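E3 SUMO-protein ligase SIZ1 (Saccharomyces cerevisiae, PDB 3I2D) acts as an E3 ligase that attaches SUMO (Smt3) to septins and PCNA in yeast, using an SP-RING zinc finger that engages the conjugating enzyme Ubc9. Local coordinates at residues A[288-291]-A[296-299]; A[76-81]-A[107-112]; A[127-132]-A[191-196]; A[224-229]-A[306-311]. All coordinates share one frame; numbering follows the deposited sequence.

Interaction 1: A[288-291]-A[296-299]. With ZN (zinc ion), chain B.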
loop_
_atom_site.group_PDB
_atom_site.type_symbol
_atom_site.label_atom_id
_atom_site.label_comp_id
_atom_site.label_asym_id
_atom_site.label_seq_id
_atom_site.Cartn_x
_atom_site.Cartn_y
_atom_site.Cartn_z
ATOM N N THR A 288 0.412 7.253 -2.764
ATOM C CA THR A 288 0.118 7.933 -4.008
ATOM C C THR A 288 0.488 7.018 -5.169
ATOM O O THR A 288 -0.164 7.024 -6.201
ATOM C CB THR A 288 0.945 9.203 -4.134
ATOM O OG1 THR A 288 2.339 8.857 -4.192
ATOM C CG2 THR A 288 0.686 10.106 -2.950
ATOM N N TRP A 289 1.532 6.219 -4.972
ATOM C CA TRP A 289 2.036 5.302 -5.991
ATOM C C TRP A 289 2.201 6.043 -7.308
ATOM O O TRP A 289 1.570 5.713 -8.315
ATOM C CB TRP A 289 1.125 4.075 -6.146
ATOM C CG TRP A 289 1.137 3.192 -4.912
ATOM C CD1 TRP A 289 0.198 3.149 -3.926
ATOM C CD2 TRP A 289 2.201 2.334 -4.482
ATOM N NE1 TRP A 289 0.613 2.330 -2.900
ATOM C CE2 TRP A 289 1.840 1.817 -3.219
ATOM C CE3 TRP A 289 3.430 1.956 -5.041
ATOM C CZ2 TRP A 289 2.663 0.944 -2.501
ATOM C CZ3 TRP A 289 4.252 1.085 -4.329
ATOM C CH2 TRP A 289 3.862 0.590 -3.070
ATOM N N GLN A 290 3.055 7.067 -7.243
ATOM C CA GLN A 290 3.416 7.938 -8.351
ATOM C C GLN A 290 4.899 8.220 -8.270
ATOM O O GLN A 290 5.432 8.482 -7.195
ATOM C CB GLN A 290 2.705 9.273 -8.260
ATOM C CG GLN A 290 1.304 9.261 -8.764
ATOM C CD GLN A 290 0.738 10.652 -8.860
ATOM O OE1 GLN A 290 -0.250 10.880 -9.560
ATOM N NE2 GLN A 290 1.353 11.599 -8.151
ATOM N N CYS A 291 5.563 8.188 -9.411
ATOM C CA CYS A 291 6.980 8.445 -9.432
ATOM C C CYS A 291 7.249 9.866 -8.940
ATOM O O CYS A 291 6.578 10.800 -9.363
ATOM C CB CYS A 291 7.512 8.248 -10.857
ATOM S SG CYS A 291 9.274 8.563 -11.065
ATOM N N ILE A 296 4.318 9.833 -12.959
ATOM C CA ILE A 296 3.442 8.823 -13.563
ATOM C C ILE A 296 3.013 7.772 -12.553
ATOM O O ILE A 296 3.525 7.722 -11.442
ATOM C CB ILE A 296 4.100 8.074 -14.767
ATOM C CG1 ILE A 296 5.010 6.947 -14.277
ATOM C CG2 ILE A 296 4.885 9.042 -15.607
ATOM C CD1 ILE A 296 5.485 6.012 -15.388
ATOM N N ASP A 297 2.064 6.933 -12.946
ATOM C CA ASP A 297 1.597 5.857 -12.083
ATOM C C ASP A 297 2.535 4.687 -12.215
ATOM O O ASP A 297 2.849 4.255 -13.333
ATOM C CB ASP A 297 0.206 5.396 -12.482
ATOM C CG ASP A 297 -0.832 5.830 -11.505
ATOM O OD1 ASP A 297 -0.983 7.064 -11.331
ATOM O OD2 ASP A 297 -1.480 4.940 -10.908
ATOM N N ILE A 298 2.989 4.169 -11.080
ATOM C CA ILE A 298 3.895 3.034 -11.095
ATOM C C ILE A 298 3.379 1.977 -10.148
ATOM O O ILE A 298 2.744 2.295 -9.139
ATOM C CB ILE A 298 5.332 3.437 -10.678
ATOM C CG1 ILE A 298 5.377 3.809 -9.212
ATOM C CG2 ILE A 298 5.816 4.633 -11.484
ATOM C CD1 ILE A 298 6.740 4.336 -8.835
ATOM N N ALA A 299 3.631 0.718 -10.488
ATOM C CA ALA A 299 3.192 -0.385 -9.648
ATOM C C ALA A 299 4.429 -1.003 -9.033
ATOM O O ALA A 299 5.485 -1.001 -9.654
ATOM C CB ALA A 299 2.450 -1.410 -10.474
HETATM ZN ZN ZN B . 9.437 8.161 -13.344
#
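Two side-chain torsions set Cys-291 against Ile-298. In Cys-291 the sulfur lies trans to its own backbone nitrogen (chi1 179°), which carries SG to the zinc ion, while the backbone itself directs CB toward Ile-298. In Ile-298, chi1 tucks CG1 between the backbone nitrogen and the carbonyl carbon, so that CG2 comes to 4.0 Å from CB of Cys-291 while CD1 touches the Cys-291 backbone. Both residues are buried.

The backbones supply the directional evidence. Cys-291 N donates to Ile-296 O at 2.9 Å, with an N-H...O angle of 157° and the donor in the carbonyl plane. Gln-290 CA adds a C-H...O contact to the same Ile-296 O at 3.1 Å. The return bond, Ile-298 N to Trp-289 O, is weak at 3.5 Å though nearly straight. Between these bonds Gln-290 and Asp-297 form a non-hydrogen-bonded antiparallel pair, a single bridge with CA atoms 4.6 Å apart. Their side chains meet only loosely, CG of Gln-290 lying 4.1 Å from OD1 of Asp-297, with the amide and carboxylate planes 81° apart.

Trp-289 touches Ile-298 O with its CB, 3.8 Å away, and its side chain packs against Pro-72, Phe-73 and Leu-300. Gln-283 OE1 accepts from the backbone nitrogens of Thr-288 and Trp-289.

SG of Cys-291 binds zinc at 2.3 Å, and Cys-268, His-270 and Cys-294 complete the site. The bridge thus closes the turn that runs from Cys-291 through Cys-294, the CxxC pair, an arrangement characteristic of the single-zinc SP-RING finger.

Interaction 2: A[76-81]-A[107-112]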
loop_
_atom_site.group_PDB
_atom_site.type_symbol
_atom_site.label_atom_id
_atom_site.label_comp_id
_atom_site.label_asym_id
_atom_site.label_seq_id
_atom_site.Cartn_x
_atom_site.Cartn_y
_atom_site.Cartn_z
ATOM N N ILE A 76 -4.367 -9.759 3.544
ATOM C CA ILE A 76 -5.501 -10.373 4.221
ATOM C C ILE A 76 -5.236 -11.873 4.267
ATOM O O ILE A 76 -5.111 -12.528 3.229
ATOM C CB ILE A 76 -6.808 -10.067 3.477
ATOM C CG1 ILE A 76 -7.132 -8.582 3.623
ATOM C CG2 ILE A 76 -7.929 -10.912 4.025
ATOM C CD1 ILE A 76 -8.375 -8.150 2.874
ATOM N N GLN A 77 -5.135 -12.402 5.481
ATOM C CA GLN A 77 -4.831 -13.809 5.693
ATOM C C GLN A 77 -6.035 -14.654 6.061
ATOM O O GLN A 77 -6.341 -15.626 5.372
ATOM C CB GLN A 77 -3.794 -13.929 6.795
ATOM C CG GLN A 77 -2.585 -14.756 6.459
ATOM C CD GLN A 77 -1.460 -14.484 7.435
ATOM O OE1 GLN A 77 -1.620 -14.660 8.647
ATOM N NE2 GLN A 77 -0.318 -14.039 6.916
ATOM N N ARG A 78 -6.710 -14.289 7.147
ATOM C CA ARG A 78 -7.873 -15.045 7.610
ATOM C C ARG A 78 -9.050 -14.151 7.911
ATOM O O ARG A 78 -8.881 -13.013 8.338
ATOM C CB ARG A 78 -7.544 -15.793 8.897
ATOM C CG ARG A 78 -8.120 -17.186 8.992
ATOM C CD ARG A 78 -7.116 -18.212 8.486
ATOM N NE ARG A 78 -5.785 -17.991 9.056
ATOM C CZ ARG A 78 -5.521 -17.906 10.361
ATOM N NH1 ARG A 78 -6.497 -18.024 11.258
ATOM N NH2 ARG A 78 -4.273 -17.696 10.771
ATOM N N LEU A 79 -10.248 -14.670 7.695
ATOM C CA LEU A 79 -11.450 -13.917 8.013
ATOM C C LEU A 79 -11.992 -14.442 9.329
ATOM O O LEU A 79 -12.163 -15.646 9.483
ATOM C CB LEU A 79 -12.544 -14.105 6.955
ATOM C CG LEU A 79 -13.861 -13.441 7.415
ATOM C CD1 LEU A 79 -14.185 -12.232 6.545
ATOM C CD2 LEU A 79 -14.994 -14.440 7.368
ATOM N N ILE A 80 -12.232 -13.554 10.285
ATOM C CA ILE A 80 -12.832 -13.954 11.556
ATOM C C ILE A 80 -14.323 -13.873 11.198
ATOM O O ILE A 80 -14.936 -12.805 11.246
ATOM C CB ILE A 80 -12.465 -12.972 12.674
ATOM C CG1 ILE A 80 -10.966 -13.055 12.941
ATOM C CG2 ILE A 80 -13.219 -13.310 13.934
ATOM C CD1 ILE A 80 -10.522 -12.155 14.053
ATOM N N PRO A 81 -14.917 -15.027 10.849
ATOM C CA PRO A 81 -16.310 -15.243 10.433
ATOM C C PRO A 81 -17.380 -14.491 11.196
ATOM O O PRO A 81 -18.266 -13.883 10.594
ATOM C CB PRO A 81 -16.465 -16.752 10.543
ATOM C CG PRO A 81 -15.641 -17.056 11.744
ATOM C CD PRO A 81 -14.390 -16.255 11.478
ATOM N N TYR A 107 -5.788 -16.333 17.848
ATOM C CA TYR A 107 -5.164 -15.578 18.934
ATOM C C TYR A 107 -3.649 -15.555 18.891
ATOM O O TYR A 107 -3.022 -14.675 19.471
ATOM C CB TYR A 107 -5.594 -16.114 20.305
ATOM C CG TYR A 107 -5.117 -15.221 21.429
ATOM C CD1 TYR A 107 -5.826 -14.068 21.771
ATOM C CD2 TYR A 107 -3.896 -15.449 22.057
ATOM C CE1 TYR A 107 -5.324 -13.152 22.705
ATOM C CE2 TYR A 107 -3.386 -14.541 22.987
ATOM C CZ TYR A 107 -4.101 -13.394 23.304
ATOM O OH TYR A 107 -3.581 -12.476 24.189
ATOM N N ASN A 108 -3.063 -16.529 18.212
ATOM C CA ASN A 108 -1.612 -16.634 18.120
ATOM C C ASN A 108 -0.948 -15.490 17.353
ATOM O O ASN A 108 -0.274 -14.625 17.934
ATOM C CB ASN A 108 -1.247 -17.963 17.463
ATOM C CG ASN A 108 -1.909 -19.147 18.145
ATOM O OD1 ASN A 108 -1.852 -20.276 17.648
ATOM N ND2 ASN A 108 -2.540 -18.899 19.291
ATOM N N LEU A 109 -1.135 -15.502 16.039
ATOM C CA LEU A 109 -0.556 -14.494 15.172
ATOM C C LEU A 109 -0.577 -13.102 15.802
ATOM O O LEU A 109 0.376 -12.331 15.674
ATOM C CB LEU A 109 -1.324 -14.466 13.850
ATOM C CG LEU A 109 -1.780 -15.808 13.260
ATOM C CD1 LEU A 109 -2.242 -15.612 11.802
ATOM C CD2 LEU A 109 -0.633 -16.806 13.322
ATOM N N LEU A 110 -1.666 -12.792 16.498
ATOM C CA LEU A 110 -1.847 -11.482 17.113
ATOM C C LEU A 110 -1.129 -11.276 18.446
ATOM O O LEU A 110 -0.696 -10.162 18.767
ATOM C CB LEU A 110 -3.347 -11.217 17.293
ATOM C CG LEU A 110 -4.231 -11.642 16.115
ATOM C CD1 LEU A 110 -5.677 -11.313 16.406
ATOM C CD2 LEU A 110 -3.779 -10.951 14.849
ATOM N N SER A 111 -1.008 -12.357 19.213
ATOM C CA SER A 111 -0.379 -12.335 20.532
ATOM C C SER A 111 1.061 -11.802 20.595
ATOM O O SER A 111 1.283 -10.662 21.021
ATOM C CB SER A 111 -0.432 -13.739 21.128
ATOM O OG SER A 111 0.146 -14.667 20.231
ATOM N N ASN A 112 2.019 -12.636 20.181
ATOM C CA ASN A 112 3.456 -12.311 20.183
ATOM C C ASN A 112 3.812 -10.809 20.184
ATOM O O ASN A 112 3.141 -10.004 19.530
ATOM C CB ASN A 112 4.124 -13.001 18.982
ATOM C CG ASN A 112 5.649 -12.923 19.021
ATOM O OD1 ASN A 112 6.279 -13.368 19.983
ATOM N ND2 ASN A 112 6.246 -12.367 17.968
#
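The van der Waals part of this contact is carried by Leu-109, whose CD1 methyl meets the polar ends of two strand residues, Gln-77 and Arg-78. CD1 lies 3.4 Å from OE1 of Gln-77 and abuts NH2 of Arg-78. The guanidinium is met obliquely, and the Arg-78 and Leu-109 side chains cross at about a right angle. Arg-78 is bent at chi2 (93°) and again at chi3, which turns its guanidinium toward the helix, whereas Gln-77 reaches over extended beyond CG.

The hydrogen bonds and the ion pair of these two side chains go to other partners. NH1 of Arg-78 forms a salt bridge with Asp-106, a residue of the same helix, 104-111. NE2 of Gln-77 makes weak hydrogen bonds to Glu-203 and His-117.

Backbone bonding explains why neighbouring residues both face the helix: Gln-77 and Arg-78 together pair with Ile-201 in a classic beta bulge on strand 74-90 of the PINIT domain.

Only 112 Å² is buried between the segments. A methyl set against an amide oxygen and a guanidinium gives no directional attraction, so the chemistry implies that the ion pair with Asp-106, rather than Leu-109, is the more specific tie between this strand and the helix.

Interaction 3: A[127-132]-A[191-196]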
loop_
_atom_site.group_PDB
_atom_site.type_symbol
_atom_site.label_atom_id
_atom_site.label_comp_id
_atom_site.label_asym_id
_atom_site.label_seq_id
_atom_site.Cartn_x
_atom_site.Cartn_y
_atom_site.Cartn_z
ATOM N N ASN A 127 -23.350 -1.188 -2.535
ATOM C CA ASN A 127 -23.518 -0.725 -3.904
ATOM C C ASN A 127 -22.580 0.442 -4.131
ATOM O O ASN A 127 -23.001 1.593 -4.113
ATOM C CB ASN A 127 -24.967 -0.288 -4.145
ATOM C CG ASN A 127 -25.898 -1.468 -4.402
ATOM O OD1 ASN A 127 -25.900 -2.033 -5.496
ATOM N ND2 ASN A 127 -26.680 -1.855 -3.389
ATOM N N PRO A 128 -21.285 0.160 -4.326
ATOM C CA PRO A 128 -20.298 1.219 -4.554
ATOM C C PRO A 128 -20.375 1.844 -5.940
ATOM O O PRO A 128 -20.964 1.280 -6.875
ATOM C CB PRO A 128 -18.967 0.503 -4.343
ATOM C CG PRO A 128 -19.267 -0.887 -4.815
ATOM C CD PRO A 128 -20.630 -1.156 -4.209
ATOM N N LEU A 129 -19.776 3.022 -6.063
ATOM C CA LEU A 129 -19.738 3.709 -7.339
ATOM C C LEU A 129 -19.062 2.750 -8.310
ATOM O O LEU A 129 -19.628 2.408 -9.356
ATOM C CB LEU A 129 -18.922 5.005 -7.235
ATOM C CG LEU A 129 -19.629 6.296 -6.801
ATOM C CD1 LEU A 129 -20.336 6.123 -5.454
ATOM C CD2 LEU A 129 -18.593 7.407 -6.735
ATOM N N GLY A 130 -17.865 2.297 -7.932
ATOM C CA GLY A 130 -17.107 1.387 -8.771
ATOM C C GLY A 130 -17.582 -0.056 -8.771
ATOM O O GLY A 130 -18.779 -0.340 -8.854
ATOM N N SER A 131 -16.624 -0.971 -8.682
ATOM C CA SER A 131 -16.901 -2.402 -8.671
ATOM C C SER A 131 -16.713 -3.002 -7.282
ATOM O O SER A 131 -15.837 -2.589 -6.532
ATOM C CB SER A 131 -15.979 -3.114 -9.663
ATOM O OG SER A 131 -15.960 -4.514 -9.431
ATOM N N ARG A 132 -17.540 -3.980 -6.944
ATOM C CA ARG A 132 -17.446 -4.626 -5.648
ATOM C C ARG A 132 -16.192 -5.476 -5.620
ATOM O O ARG A 132 -15.678 -5.815 -4.559
ATOM C CB ARG A 132 -18.684 -5.499 -5.402
ATOM C CG ARG A 132 -19.953 -4.716 -5.115
ATOM C CD ARG A 132 -21.150 -5.624 -5.136
ATOM N NE ARG A 132 -21.009 -6.733 -4.199
ATOM C CZ ARG A 132 -21.502 -6.744 -2.965
ATOM N NH1 ARG A 132 -22.180 -5.697 -2.514
ATOM N NH2 ARG A 132 -21.311 -7.798 -2.176
ATOM N N THR A 191 -27.192 7.576 7.350
ATOM C CA THR A 191 -26.622 6.853 6.238
ATOM C C THR A 191 -27.618 6.764 5.077
ATOM O O THR A 191 -28.788 6.451 5.279
ATOM C CB THR A 191 -26.211 5.451 6.683
ATOM O OG1 THR A 191 -27.331 4.795 7.299
ATOM C CG2 THR A 191 -25.075 5.543 7.675
ATOM N N THR A 192 -27.147 7.055 3.870
ATOM C CA THR A 192 -27.979 6.987 2.665
ATOM C C THR A 192 -27.683 5.715 1.873
ATOM O O THR A 192 -28.390 5.391 0.929
ATOM C CB THR A 192 -27.727 8.174 1.718
ATOM O OG1 THR A 192 -26.353 8.171 1.301
ATOM C CG2 THR A 192 -28.070 9.491 2.399
ATOM N N LYS A 193 -26.634 4.999 2.255
ATOM C CA LYS A 193 -26.258 3.778 1.564
ATOM C C LYS A 193 -25.975 2.686 2.587
ATOM O O LYS A 193 -25.771 2.988 3.754
ATOM C CB LYS A 193 -25.016 4.055 0.714
ATOM C CG LYS A 193 -25.069 5.415 0.059
ATOM C CD LYS A 193 -24.267 5.494 -1.234
ATOM C CE LYS A 193 -24.772 4.529 -2.303
ATOM N NZ LYS A 193 -23.897 4.604 -3.519
ATOM N N GLU A 194 -25.991 1.424 2.158
ATOM C CA GLU A 194 -25.689 0.310 3.054
ATOM C C GLU A 194 -24.203 -0.018 2.993
ATOM O O GLU A 194 -23.569 0.155 1.958
ATOM C CB GLU A 194 -26.483 -0.933 2.678
ATOM C CG GLU A 194 -27.864 -0.986 3.283
ATOM C CD GLU A 194 -28.510 -2.345 3.125
ATOM O OE1 GLU A 194 -28.633 -2.806 1.964
ATOM O OE2 GLU A 194 -28.890 -2.949 4.158
ATOM N N TYR A 195 -23.646 -0.482 4.108
ATOM C CA TYR A 195 -22.235 -0.835 4.155
ATOM C C TYR A 195 -22.065 -2.207 4.798
ATOM O O TYR A 195 -22.895 -2.642 5.584
ATOM C CB TYR A 195 -21.433 0.172 4.981
ATOM C CG TYR A 195 -21.483 1.611 4.524
ATOM C CD1 TYR A 195 -22.643 2.379 4.673
ATOM C CD2 TYR A 195 -20.350 2.222 3.995
ATOM C CE1 TYR A 195 -22.663 3.724 4.310
ATOM C CE2 TYR A 195 -20.358 3.551 3.634
ATOM C CZ TYR A 195 -21.512 4.298 3.793
ATOM O OH TYR A 195 -21.493 5.619 3.432
ATOM N N LYS A 196 -20.980 -2.890 4.475
ATOM C CA LYS A 196 -20.747 -4.194 5.066
ATOM C C LYS A 196 -19.331 -4.180 5.632
ATOM O O LYS A 196 -18.400 -3.708 4.980
ATOM C CB LYS A 196 -20.911 -5.294 4.007
ATOM C CG LYS A 196 -21.133 -6.677 4.580
ATOM C CD LYS A 196 -21.490 -7.667 3.485
ATOM C CE LYS A 196 -21.747 -9.077 4.031
ATOM N NZ LYS A 196 -22.922 -9.159 4.953
HETATM O O HOH W 1 -24.543 1.051 -0.818
#
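Lys-193 reaches across to the backbone of Asn-127, its ammonium group meeting the carbonyl oxygen nearly head-on. NZ of Lys-193 donates to O of Asn-127 at 3.2 Å, and the C=O...N angle is 170°, so the nitrogen lies almost straight ahead of the carbonyl rather than to one side of it. A bend at chi3 (61°) in an otherwise extended chain turns the end of the lysine onto this oxygen, with CE following at 3.9 Å from O of Asn-127. CD1 of Leu-129 approaches NZ of Lys-193 from the same loop, but at 4.3 Å this is a marginal contact. Asn-127 and Leu-129 are exposed, and the segments bury only 122 Å² at the protein surface. The lysine side chain also packs on Met-125.

A water supplies the second link. It accepts from N of Asn-127 at 3.1 Å and donates to O of Glu-194, also at 3.1 Å, spanning backbones whose CA atoms at these two residues are 7.4 Å apart. Strands 117-125 and 195-204 are antiparallel neighbours in a sheet of the PINIT domain, and direct backbone bonds join Lys-196 to Gly-124 and Glu-194 to Ile-126. Beyond Ile-126 the strands part, and the water joins the two backbones.

Residues 192-194 form the short link between strand 182-191 of one sheet and strand 195-204 of the other. On the opposing loop, NH1 of Arg-132 bonds to O of Ile-126, and its NE bonds to O of Pro-64.

Interaction 4: A[224-229]-A[306-311]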
loop_
_atom_site.group_PDB
_atom_site.type_symbol
_atom_site.label_atom_id
_atom_site.label_comp_id
_atom_site.label_asym_id
_atom_site.label_seq_id
_atom_site.Cartn_x
_atom_site.Cartn_y
_atom_site.Cartn_z
ATOM N N ALA A 224 20.474 -0.573 -21.470
ATOM C CA ALA A 224 19.230 0.200 -21.593
ATOM C C ALA A 224 19.470 1.677 -21.279
ATOM O O ALA A 224 19.131 2.565 -22.065
ATOM C CB ALA A 224 18.153 -0.365 -20.646
ATOM N N THR A 225 20.057 1.937 -20.120
ATOM C CA THR A 225 20.335 3.301 -19.715
ATOM C C THR A 225 21.198 4.030 -20.740
ATOM O O THR A 225 20.994 5.221 -20.997
ATOM C CB THR A 225 21.029 3.329 -18.339
ATOM O OG1 THR A 225 20.136 2.806 -17.349
ATOM C CG2 THR A 225 21.424 4.749 -17.963
ATOM N N LEU A 226 22.161 3.312 -21.319
ATOM C CA LEU A 226 23.069 3.890 -22.308
ATOM C C LEU A 226 22.343 4.279 -23.575
ATOM O O LEU A 226 22.614 5.335 -24.153
ATOM C CB LEU A 226 24.197 2.914 -22.636
ATOM C CG LEU A 226 25.330 2.972 -21.613
ATOM C CD1 LEU A 226 26.478 2.077 -22.045
ATOM C CD2 LEU A 226 25.800 4.414 -21.484
ATOM N N LEU A 227 21.427 3.417 -24.013
ATOM C CA LEU A 227 20.637 3.680 -25.202
ATOM C C LEU A 227 19.766 4.903 -24.967
ATOM O O LEU A 227 19.628 5.744 -25.858
ATOM C CB LEU A 227 19.760 2.484 -25.528
ATOM C CG LEU A 227 20.466 1.340 -26.235
ATOM C CD1 LEU A 227 19.434 0.312 -26.644
ATOM C CD2 LEU A 227 21.204 1.875 -27.452
ATOM N N TYR A 228 19.177 4.998 -23.775
ATOM C CA TYR A 228 18.351 6.156 -23.439
ATOM C C TYR A 228 19.245 7.397 -23.387
ATOM O O TYR A 228 18.929 8.430 -23.983
ATOM C CB TYR A 228 17.673 5.974 -22.077
ATOM C CG TYR A 228 16.690 7.075 -21.760
ATOM C CD1 TYR A 228 15.358 6.984 -22.170
ATOM C CD2 TYR A 228 17.105 8.243 -21.124
ATOM C CE1 TYR A 228 14.467 8.027 -21.959
ATOM C CE2 TYR A 228 16.225 9.297 -20.910
ATOM C CZ TYR A 228 14.908 9.184 -21.332
ATOM O OH TYR A 228 14.036 10.232 -21.139
ATOM N N LEU A 229 20.364 7.287 -22.676
ATOM C CA LEU A 229 21.301 8.396 -22.541
ATOM C C LEU A 229 21.722 8.958 -23.901
ATOM O O LEU A 229 22.038 10.141 -24.021
ATOM C CB LEU A 229 22.535 7.943 -21.760
ATOM C CG LEU A 229 23.628 9.002 -21.623
ATOM C CD1 LEU A 229 23.160 10.128 -20.728
ATOM C CD2 LEU A 229 24.857 8.372 -21.049
ATOM N N SER A 306 18.346 0.409 -10.770
ATOM C CA SER A 306 19.037 0.820 -11.985
ATOM C C SER A 306 20.497 0.435 -11.827
ATOM O O SER A 306 21.211 1.010 -11.014
ATOM C CB SER A 306 18.937 2.326 -12.189
ATOM O OG SER A 306 20.024 2.806 -12.963
ATOM N N GLU A 307 20.933 -0.542 -12.609
ATOM C CA GLU A 307 22.301 -1.008 -12.543
ATOM C C GLU A 307 23.284 0.101 -12.891
ATOM O O GLU A 307 24.352 0.218 -12.271
ATOM C CB GLU A 307 22.494 -2.187 -13.487
ATOM C CG GLU A 307 23.790 -2.927 -13.249
ATOM C CD GLU A 307 23.970 -4.091 -14.192
ATOM O OE1 GLU A 307 24.213 -3.840 -15.394
ATOM O OE2 GLU A 307 23.858 -5.250 -13.726
ATOM N N PHE A 308 22.926 0.924 -13.874
ATOM C CA PHE A 308 23.809 2.006 -14.264
ATOM C C PHE A 308 24.107 2.901 -13.073
ATOM O O PHE A 308 25.272 3.083 -12.707
ATOM C CB PHE A 308 23.204 2.871 -15.371
ATOM C CG PHE A 308 24.154 3.924 -15.871
ATOM C CD1 PHE A 308 25.251 3.573 -16.657
ATOM C CD2 PHE A 308 24.009 5.250 -15.492
ATOM C CE1 PHE A 308 26.189 4.525 -17.053
ATOM C CE2 PHE A 308 24.947 6.214 -15.885
ATOM C CZ PHE A 308 26.038 5.848 -16.667
ATOM N N VAL A 309 23.046 3.456 -12.477
ATOM C CA VAL A 309 23.165 4.358 -11.336
ATOM C C VAL A 309 23.745 3.664 -10.104
ATOM O O VAL A 309 24.505 4.269 -9.343
ATOM C CB VAL A 309 21.796 4.991 -10.975
ATOM C CG1 VAL A 309 21.956 5.927 -9.792
ATOM C CG2 VAL A 309 21.254 5.766 -12.151
ATOM N N ASP A 310 23.387 2.399 -9.907
ATOM C CA ASP A 310 23.904 1.642 -8.778
ATOM C C ASP A 310 25.426 1.579 -8.904
ATOM O O ASP A 310 26.144 1.775 -7.924
ATOM C CB ASP A 310 23.332 0.230 -8.777
ATOM C CG ASP A 310 23.383 -0.417 -7.408
ATOM O OD1 ASP A 310 23.066 -1.624 -7.304
ATOM O OD2 ASP A 310 23.723 0.284 -6.431
ATOM N N ASP A 311 25.916 1.311 -10.115
ATOM C CA ASP A 311 27.355 1.235 -10.364
ATOM C C ASP A 311 28.067 2.524 -9.949
ATOM O O ASP A 311 29.003 2.495 -9.152
ATOM C CB ASP A 311 27.630 0.959 -11.846
ATOM C CG ASP A 311 27.546 -0.521 -12.197
ATOM O OD1 ASP A 311 27.128 -1.314 -11.315
ATOM O OD2 ASP A 311 27.899 -0.880 -13.353
HETATM O O HOH W 2 20.773 0.945 -15.279
#
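Thr-225 and Phe-308 carry this contact, their side chains crossing at about a right angle between two helices. The threonine rotamer (chi1 -64°) divides its branches between two tasks: CG2, trans to the backbone nitrogen, presses on the root of the phenylalanine ring, 3.5 Å from CG and 3.6 Å from CD2 of Phe-308, while OG1 is turned to the polar side. Phe-308, with chi1 -175°, swings its ring away from its own backbone nitrogen and toward helix 222-234. Its CB is 3.7 Å from CB of Thr-225, so the side chains meet at their bases as well. The CG2 methyl approaches the ring obliquely, as does CD2 of Leu-226, which lies farther out at 4.4 Å from CE1 of Phe-308.

The polar side is organised round one water. It accepts from N of Phe-308 at 2.6 Å and is hydrogen-bonded to OG1 of Thr-225 at 2.9 Å and to OG of Ser-306 at 3.1 Å. OG1 of Thr-225 and OG of Ser-306 are themselves 4.4 Å apart, and the water bridges them. Ser-306 is the N-cap of helix 307-313: its OG accepts from N of Val-309, with an N-H...O angle of 163°. Through the water, Thr-225 is tied to the start of that helix.

Around the pair, Lys-222 of helix 222-234 also touches Phe-308, and Leu-229 packs on Leu-271. Ser-306 bonds through its backbone to Pro-262, on which Val-309 and Asp-310 rest, so helix 307-313 sits between helix 222-234 and strand 262-265.

In the fold
The four contacts sample two parts of an elongated chain. Interactions 2 and 3 belong to the PINIT domain and reach neighbouring strands, 74-90 and 195-204, of one sheet, yet their centres are 27 Å apart and their nearest atoms about 9 Å. Interactions 1 and 4 belong with the zinc-finger half: residues 288-299 fall in sequence between the segments joined by interaction 4, with centres 21 Å apart. Trp-289 of interaction 1 also touches Pro-72 and Phe-73 on the PINIT side. Interaction 1 supplies a zinc ligand directly, whereas the Ser-306 side chain of interaction 4 is about 11 Å from the zinc ion. Interactions 3 and 4 are farthest apart, 47 Å between centres.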